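Local coordinates for protein MmeI (Methylophilus methylotrophus, PDB 5HR4) that binds DNA as a Type IIL restriction-modification enzyme and probably methylates adenine at N6 with S-adenosyl-L-methionine as methyl donor, at residues S500-L505 with W517-A522; E545-L550 with N616-D621. One frame throughout, in Å; residues are numbered along the deposited sequence.

Interaction 1 of 2, residues S500-L505 with W517-A522. With SFG (sinefungin), chain H.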
loop_
_atom_site.group_PDB
_atom_site.type_symbol
_atom_site.label_atom_id
_atom_site.label_comp_id
_atom_site.label_asym_id
_atom_site.label_seq_id
_atom_site.Cartn_x
_atom_site.Cartn_y
_atom_site.Cartn_z
ATOM N N SER A 500 -1.147 7.982 -19.460
ATOM C CA SER A 500 -1.177 9.430 -19.671
ATOM C C SER A 500 -0.068 10.130 -18.883
ATOM O O SER A 500 0.567 11.066 -19.379
ATOM C CB SER A 500 -2.548 10.004 -19.286
ATOM N N VAL A 501 0.191 9.676 -17.660
ATOM C CA VAL A 501 1.166 10.341 -16.798
ATOM C C VAL A 501 2.598 10.052 -17.253
ATOM O O VAL A 501 3.468 10.925 -17.181
ATOM C CB VAL A 501 0.932 9.915 -15.337
ATOM C CG1 VAL A 501 2.082 10.340 -14.468
ATOM C CG2 VAL A 501 -0.369 10.505 -14.832
ATOM N N PHE A 502 2.867 8.833 -17.729
ATOM C CA PHE A 502 4.207 8.437 -18.152
ATOM C C PHE A 502 4.442 8.540 -19.657
ATOM O O PHE A 502 5.502 8.111 -20.127
ATOM C CB PHE A 502 4.508 6.997 -17.703
ATOM C CG PHE A 502 4.766 6.865 -16.229
ATOM C CD1 PHE A 502 6.017 7.115 -15.714
ATOM C CD2 PHE A 502 3.749 6.509 -15.361
ATOM C CE1 PHE A 502 6.250 7.012 -14.362
ATOM C CE2 PHE A 502 3.971 6.403 -14.020
ATOM C CZ PHE A 502 5.223 6.655 -13.513
ATOM N N GLY A 503 3.492 9.074 -20.429
ATOM C CA GLY A 503 3.740 9.266 -21.853
ATOM C C GLY A 503 3.991 7.959 -22.588
ATOM O O GLY A 503 3.299 6.956 -22.376
ATOM N N ASN A 504 5.003 7.967 -23.464
ATOM C CA ASN A 504 5.341 6.821 -24.303
ATOM C C ASN A 504 6.535 6.013 -23.781
ATOM O O ASN A 504 7.155 5.274 -24.556
ATOM C CB ASN A 504 5.619 7.280 -25.736
ATOM N N LEU A 505 6.876 6.142 -22.497
ATOM C CA LEU A 505 7.991 5.391 -21.926
ATOM C C LEU A 505 7.821 3.894 -22.180
ATOM O O LEU A 505 6.702 3.384 -22.296
ATOM C CB LEU A 505 8.098 5.672 -20.421
ATOM C CG LEU A 505 9.084 4.880 -19.543
ATOM C CD1 LEU A 505 10.550 5.039 -19.972
ATOM C CD2 LEU A 505 8.911 5.270 -18.081
ATOM N N TRP A 517 1.256 8.900 -9.198
ATOM C CA TRP A 517 1.249 10.174 -8.472
ATOM C C TRP A 517 2.629 10.824 -8.390
ATOM O O TRP A 517 2.707 12.029 -8.141
ATOM C CB TRP A 517 0.691 10.014 -7.052
ATOM C CG TRP A 517 -0.803 10.038 -6.999
ATOM C CD1 TRP A 517 -1.591 11.000 -6.449
ATOM C CD2 TRP A 517 -1.689 9.052 -7.533
ATOM N NE1 TRP A 517 -2.917 10.672 -6.603
ATOM C CE2 TRP A 517 -3.001 9.479 -7.264
ATOM C CE3 TRP A 517 -1.496 7.844 -8.204
ATOM C CZ2 TRP A 517 -4.119 8.739 -7.641
ATOM C CZ3 TRP A 517 -2.608 7.109 -8.588
ATOM C CH2 TRP A 517 -3.903 7.560 -8.307
ATOM N N TYR A 518 3.713 10.064 -8.598
ATOM C CA TYR A 518 5.047 10.648 -8.465
ATOM C C TYR A 518 5.388 11.606 -9.602
ATOM O O TYR A 518 5.853 12.726 -9.316
ATOM C CB TYR A 518 6.090 9.536 -8.330
ATOM C CG TYR A 518 6.116 8.872 -6.976
ATOM C CD1 TYR A 518 5.124 7.970 -6.601
ATOM C CD2 TYR A 518 7.148 9.126 -6.082
ATOM C CE1 TYR A 518 5.144 7.357 -5.379
ATOM C CE2 TYR A 518 7.184 8.515 -4.843
ATOM C CZ TYR A 518 6.177 7.635 -4.498
ATOM O OH TYR A 518 6.207 7.024 -3.273
ATOM N N PRO A 519 5.223 11.253 -10.881
ATOM C CA PRO A 519 5.480 12.248 -11.934
ATOM C C PRO A 519 4.528 13.423 -11.872
ATOM O O PRO A 519 4.934 14.549 -12.183
ATOM C CB PRO A 519 5.290 11.448 -13.231
ATOM C CG PRO A 519 5.479 10.044 -12.835
ATOM C CD PRO A 519 4.910 9.940 -11.462
ATOM N N LYS A 520 3.267 13.189 -11.492
ATOM C CA LYS A 520 2.330 14.287 -11.274
ATOM C C LYS A 520 2.915 15.300 -10.306
ATOM O O LYS A 520 3.186 16.445 -10.680
ATOM C CB LYS A 520 0.992 13.749 -10.763
ATOM C CG LYS A 520 0.020 13.447 -11.864
ATOM C CD LYS A 520 -0.349 14.717 -12.607
ATOM C CE LYS A 520 -1.763 14.674 -13.150
ATOM N NZ LYS A 520 -2.085 15.912 -13.928
ATOM N N ALA A 521 3.133 14.881 -9.052
ATOM C CA ALA A 521 3.796 15.737 -8.070
ATOM C C ALA A 521 5.073 16.336 -8.633
ATOM O O ALA A 521 5.306 17.544 -8.508
ATOM C CB ALA A 521 4.106 14.942 -6.805
ATOM N N ALA A 522 5.898 15.512 -9.291
ATOM C CA ALA A 522 7.175 16.003 -9.811
ATOM C C ALA A 522 6.978 17.099 -10.851
ATOM O O ALA A 522 7.758 18.053 -10.904
ATOM C CB ALA A 522 7.987 14.855 -10.398
HETATM N N SFG H . -5.374 8.437 3.066
HETATM C CA SFG H . -6.798 8.174 3.062
HETATM C C SFG H . -7.219 7.976 4.506
HETATM O O SFG H . -6.347 8.048 5.400
HETATM O OXT SFG H . -8.414 7.753 4.815
HETATM C CB SFG H . -7.102 6.920 2.250
HETATM C CG SFG H . -6.507 7.105 0.862
HETATM C CD SFG H . -6.591 5.753 0.189
HETATM N NE SFG H . -5.457 4.981 0.657
HETATM C "C5'" SFG H . -6.589 5.876 -1.343
HETATM C "C4'" SFG H . -7.707 6.813 -1.916
HETATM O "O4'" SFG H . -7.404 7.128 -3.143
HETATM C "C3'" SFG H . -9.086 6.141 -2.040
HETATM O "O3'" SFG H . -9.920 6.763 -1.172
HETATM C "C2'" SFG H . -9.529 6.329 -3.521
HETATM O "O2'" SFG H . -10.963 6.723 -3.625
HETATM C "C1'" SFG H . -8.792 7.306 -3.943
HETATM N N9 SFG H . -8.429 7.200 -5.322
HETATM C C8 SFG H . -8.125 6.106 -6.015
HETATM N N7 SFG H . -7.799 6.473 -7.256
HETATM C C5 SFG H . -7.896 7.800 -7.323
HETATM C C6 SFG H . -7.683 8.668 -8.366
HETATM N N6 SFG H . -7.272 8.466 -9.734
HETATM N N1 SFG H . -7.844 9.976 -8.208
HETATM C C2 SFG H . -8.223 10.450 -6.996
HETATM N N3 SFG H . -8.439 9.591 -5.966
HETATM C C4 SFG H . -8.275 8.259 -6.130
#

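Interaction 2 of 2, residues E545-L550 with N616-D621. With nucleotides of chain B.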
loop_
_atom_site.group_PDB
_atom_site.type_symbol
_atom_site.label_atom_id
_atom_site.label_comp_id
_atom_site.label_asym_id
_atom_site.label_seq_id
_atom_site.Cartn_x
_atom_site.Cartn_y
_atom_site.Cartn_z
ATOM N N GLU A 545 11.336 -5.073 -11.031
ATOM C CA GLU A 545 11.126 -4.564 -12.389
ATOM C C GLU A 545 10.664 -3.114 -12.431
ATOM O O GLU A 545 10.741 -2.489 -13.494
ATOM C CB GLU A 545 10.103 -5.431 -13.132
ATOM C CG GLU A 545 8.640 -5.002 -12.976
ATOM C CD GLU A 545 7.650 -5.971 -13.656
ATOM O OE1 GLU A 545 8.029 -6.644 -14.649
ATOM O OE2 GLU A 545 6.485 -6.063 -13.195
ATOM N N GLN A 546 10.189 -2.569 -11.320
ATOM C CA GLN A 546 9.648 -1.220 -11.328
ATOM C C GLN A 546 10.705 -0.145 -11.109
ATOM O O GLN A 546 10.496 0.999 -11.544
ATOM C CB GLN A 546 8.551 -1.089 -10.266
ATOM C CG GLN A 546 7.640 -2.311 -10.151
ATOM C CD GLN A 546 6.238 -1.955 -9.703
ATOM O OE1 GLN A 546 5.724 -0.879 -10.010
ATOM N NE2 GLN A 546 5.603 -2.869 -8.984
ATOM N N VAL A 547 11.838 -0.488 -10.477
ATOM C CA VAL A 547 12.851 0.515 -10.144
ATOM C C VAL A 547 13.452 1.116 -11.405
ATOM O O VAL A 547 13.761 2.312 -11.458
ATOM C CB VAL A 547 13.935 -0.105 -9.246
ATOM C CG1 VAL A 547 14.868 0.975 -8.687
ATOM C CG2 VAL A 547 13.294 -0.875 -8.138
ATOM N N SER A 548 13.632 0.301 -12.440
ATOM C CA SER A 548 14.121 0.806 -13.715
ATOM C C SER A 548 13.092 1.667 -14.436
ATOM O O SER A 548 13.478 2.480 -15.280
ATOM C CB SER A 548 14.523 -0.356 -14.630
ATOM O OG SER A 548 15.287 -1.345 -13.942
ATOM N N LEU A 549 11.796 1.502 -14.160
ATOM C CA LEU A 549 10.795 2.203 -14.957
ATOM C C LEU A 549 10.318 3.492 -14.328
ATOM O O LEU A 549 9.746 4.319 -15.039
ATOM C CB LEU A 549 9.570 1.320 -15.221
ATOM C CG LEU A 549 9.860 -0.073 -15.788
ATOM C CD1 LEU A 549 8.582 -0.867 -15.842
ATOM C CD2 LEU A 549 10.564 -0.031 -17.149
ATOM N N LEU A 550 10.537 3.692 -13.029
ATOM C CA LEU A 550 10.029 4.879 -12.348
ATOM C C LEU A 550 11.103 5.898 -12.017
ATOM O O LEU A 550 10.875 7.101 -12.158
ATOM C CB LEU A 550 9.313 4.490 -11.051
ATOM C CG LEU A 550 8.789 5.679 -10.242
ATOM C CD1 LEU A 550 7.905 6.553 -11.112
ATOM C CD2 LEU A 550 8.007 5.201 -9.054
ATOM N N ASN A 616 18.877 5.852 -1.988
ATOM C CA ASN A 616 18.730 5.156 -3.263
ATOM C C ASN A 616 17.314 5.221 -3.795
ATOM O O ASN A 616 16.358 5.364 -3.035
ATOM C CB ASN A 616 19.059 3.672 -3.105
ATOM C CG ASN A 616 20.415 3.339 -3.598
ATOM O OD1 ASN A 616 21.008 2.332 -3.203
ATOM N ND2 ASN A 616 20.945 4.196 -4.467
ATOM N N PRO A 617 17.148 5.035 -5.096
ATOM C CA PRO A 617 15.822 4.626 -5.600
ATOM C C PRO A 617 15.332 3.311 -4.988
ATOM O O PRO A 617 14.117 3.092 -4.912
ATOM C CB PRO A 617 16.032 4.525 -7.119
ATOM C CG PRO A 617 17.539 4.602 -7.338
ATOM C CD PRO A 617 18.112 5.329 -6.166
ATOM N N TYR A 618 16.235 2.443 -4.524
ATOM C CA TYR A 618 15.875 1.296 -3.696
ATOM C C TYR A 618 15.686 1.652 -2.214
ATOM O O TYR A 618 15.396 0.749 -1.408
ATOM C CB TYR A 618 16.948 0.208 -3.802
ATOM C CG TYR A 618 17.291 -0.271 -5.189
ATOM C CD1 TYR A 618 18.300 0.328 -5.927
ATOM C CD2 TYR A 618 16.612 -1.355 -5.757
ATOM C CE1 TYR A 618 18.624 -0.141 -7.196
ATOM C CE2 TYR A 618 16.917 -1.813 -7.013
ATOM C CZ TYR A 618 17.926 -1.211 -7.729
ATOM O OH TYR A 618 18.234 -1.680 -8.995
ATOM N N LEU A 619 15.842 2.934 -1.844
ATOM C CA LEU A 619 15.812 3.418 -0.457
ATOM C C LEU A 619 16.975 2.888 0.367
ATOM O O LEU A 619 16.829 2.652 1.566
ATOM C CB LEU A 619 14.499 3.089 0.250
ATOM C CG LEU A 619 13.223 3.437 -0.500
ATOM C CD1 LEU A 619 12.024 3.084 0.354
ATOM C CD2 LEU A 619 13.257 4.902 -0.826
ATOM N N ARG A 620 18.134 2.697 -0.251
ATOM C CA ARG A 620 19.336 2.304 0.468
ATOM C C ARG A 620 20.346 3.446 0.504
ATOM O O ARG A 620 20.313 4.378 -0.308
ATOM C CB ARG A 620 19.990 1.078 -0.174
ATOM C CG ARG A 620 19.253 -0.227 0.041
ATOM C CD ARG A 620 20.072 -1.371 -0.539
ATOM N NE ARG A 620 20.227 -1.205 -1.980
ATOM C CZ ARG A 620 19.576 -1.927 -2.887
ATOM N NH1 ARG A 620 18.745 -2.892 -2.507
ATOM N NH2 ARG A 620 19.778 -1.700 -4.177
ATOM N N ASP A 621 21.276 3.356 1.446
ATOM C CA ASP A 621 22.383 4.301 1.469
ATOM C C ASP A 621 23.441 3.782 0.503
ATOM O O ASP A 621 24.255 2.926 0.845
ATOM C CB ASP A 621 22.929 4.468 2.875
ATOM C CG ASP A 621 23.887 5.630 2.979
ATOM O OD1 ASP A 621 24.203 6.203 1.907
ATOM O OD2 ASP A 621 24.319 5.958 4.122
ATOM P P DC B 4 10.453 -11.172 -16.631
ATOM O OP1 DC B 4 10.879 -10.388 -17.814
ATOM O OP2 DC B 4 11.410 -12.063 -15.931
ATOM O "O5'" DC B 4 9.912 -10.132 -15.583
ATOM C "C5'" DC B 4 10.132 -10.335 -14.191
ATOM C "C4'" DC B 4 9.026 -9.645 -13.444
ATOM O "O4'" DC B 4 7.763 -10.184 -13.895
ATOM C "C3'" DC B 4 9.054 -9.750 -11.929
ATOM O "O3'" DC B 4 8.869 -8.429 -11.391
ATOM C "C2'" DC B 4 7.882 -10.700 -11.603
ATOM C "C1'" DC B 4 6.962 -10.563 -12.807
ATOM N N1 DC B 4 6.245 -11.837 -13.207
ATOM C C2 DC B 4 5.000 -11.750 -13.844
ATOM O O2 DC B 4 4.505 -10.635 -14.039
ATOM N N3 DC B 4 4.369 -12.892 -14.230
ATOM C C4 DC B 4 4.938 -14.072 -14.009
ATOM N N4 DC B 4 4.268 -15.158 -14.388
ATOM C C5 DC B 4 6.208 -14.190 -13.360
ATOM C C6 DC B 4 6.827 -13.057 -12.989
ATOM P P DC B 5 8.840 -8.129 -9.810
ATOM O OP1 DC B 5 9.370 -6.755 -9.617
ATOM O OP2 DC B 5 9.349 -9.293 -9.065
ATOM O "O5'" DC B 5 7.289 -8.088 -9.472
ATOM C "C5'" DC B 5 6.451 -7.181 -10.119
ATOM C "C4'" DC B 5 5.038 -7.696 -10.045
ATOM O "O4'" DC B 5 4.952 -8.952 -10.722
ATOM C "C3'" DC B 5 4.574 -8.037 -8.649
ATOM O "O3'" DC B 5 4.133 -6.874 -8.013
ATOM C "C2'" DC B 5 3.425 -9.024 -8.907
ATOM C "C1'" DC B 5 3.759 -9.576 -10.300
ATOM N N1 DC B 5 3.969 -11.016 -10.350
ATOM C C2 DC B 5 3.067 -11.805 -11.065
ATOM O O2 DC B 5 2.098 -11.262 -11.595
ATOM N N3 DC B 5 3.270 -13.141 -11.138
ATOM C C4 DC B 5 4.338 -13.678 -10.532
ATOM N N4 DC B 5 4.519 -15.005 -10.624
ATOM C C5 DC B 5 5.270 -12.876 -9.804
ATOM C C6 DC B 5 5.050 -11.562 -9.751
#

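Interaction 1 of 2, residues S500-L505 with W517-A522
Val-501 and Phe-502, at the end of helix 492-502, close on Pro-519 in the first turn of helix 517-524, a helix-to-helix contact within the Rossmann-like methyltransferase domain. Pro-519 is the common partner. Its CB lies 3.6 Å from CG1 of Val-501, and its CG is 3.5 Å from CZ of Phe-502 and equally far from CE1, so the CE1-CZ side of the phenyl ring meets CG obliquely. Val-501 places CG1 there because this methyl is anti to the backbone N (chi1 168°). Its other methyl, CG2, instead turns to the aliphatic part of Lys-520, 4.2 Å from CG. Val-501 and Phe-502 thus meet adjacent corners, CB and CG, of the pyrrolidine, and each side chain crosses it at about a right angle. Leu-550 and Leu-553 of helix 544-556 add further apolar cover to Phe-502. After Phe-502 the chain leaves helical geometry at Gly-503, whose positive phi suits the second position of a type II' turn from Phe-502 to Leu-505.

Two residues of helix 517-524 reach beyond this patch. Trp-517 directs its benzo edge at sinefungin: CZ2 stands 3.6 Å from C6 of the ligand, nearly straight above the adenine plane, with the two ring systems close to perpendicular. The indole NE1 hydrogen-bonds to Pro-362 O, which fixes the rotation of that edge. Lys-520 carries its ammonium away to Ile-464 O and to a cation-pi contact with Trp-466.

No hydrogen bond crosses between the helices, and the 187 Å² buried there is largely hydrocarbon. The attachment therefore rests on shape and on exclusion of water, while the polar ends of Trp-517 and Lys-520 are satisfied by partners outside it.

Interaction 2 of 2, residues E545-L550 with N616-D621
Val-547 presses CG1 onto one face of the Tyr-618 ring, 3.9 Å from the ring centroid and 15° off the normal, a CH-pi contact. The same methyl, anti to the backbone N (chi1 -170°), also reaches CB of Pro-617 at 4.1 Å, while CG2 lies 3.9 Å from Tyr-618 CE2. On the ring's opposite face lies NH2 of Arg-620, offset toward the rim, so the phenol is held between a methyl and a guanidinium group. Its hydroxyl is bonded to Ala-627 N, and Arg-620 NH1 to Asn-800 O, which limits rotation of both groups. Behind them a type I turn, with Leu-619 N bonded to Asn-616 O at 2.8 Å, sets Pro-617 and Tyr-618 side by side.

Two residues before Val-547, in the first turn of the helix, Glu-545 N donates to OP1 of DC5 of chain B, 2.9 Å away and 157° at the hydrogen. Its carboxylate, close to the DNA backbone, forms salt bridges with Lys-487 through OE2 and Lys-629 through OE1, which probably offset its repulsion from the phosphates. With an alanine in place of Glu-545, Lys-487 and Lys-629 would probably lose the carboxylate they share, leaving two positive charges without that mate beside the DNA backbone. The arrangement is that of a helix whose N-terminal turn binds a DNA phosphate through a backbone amide, with a beta turn packed against its flank.

Overall arrangement
Along the chain the two contacts come in series: interaction 1 closes at residue 522 before interaction 2 opens at 545, and their centres lie 16 Å apart. Strand 532-538 of the nine-stranded mixed sheet intervenes in sequence between helices 517-524 and 544-556. The latter helix connects the contacts directly, since Phe-502 CZ of interaction 1 meets Leu-550 CD1 of interaction 2 at 3.6 Å. Segment 616-621, which follows the edge strand 608-612, attaches to the same helix. Helix 517-524 thus carries both Trp-517, at sinefungin, and Pro-519, which packs on Phe-502; Phe-502 in turn touches the helix holding a DNA phosphate, so elements of the cofactor site and of DNA binding are joined through neighbouring helices.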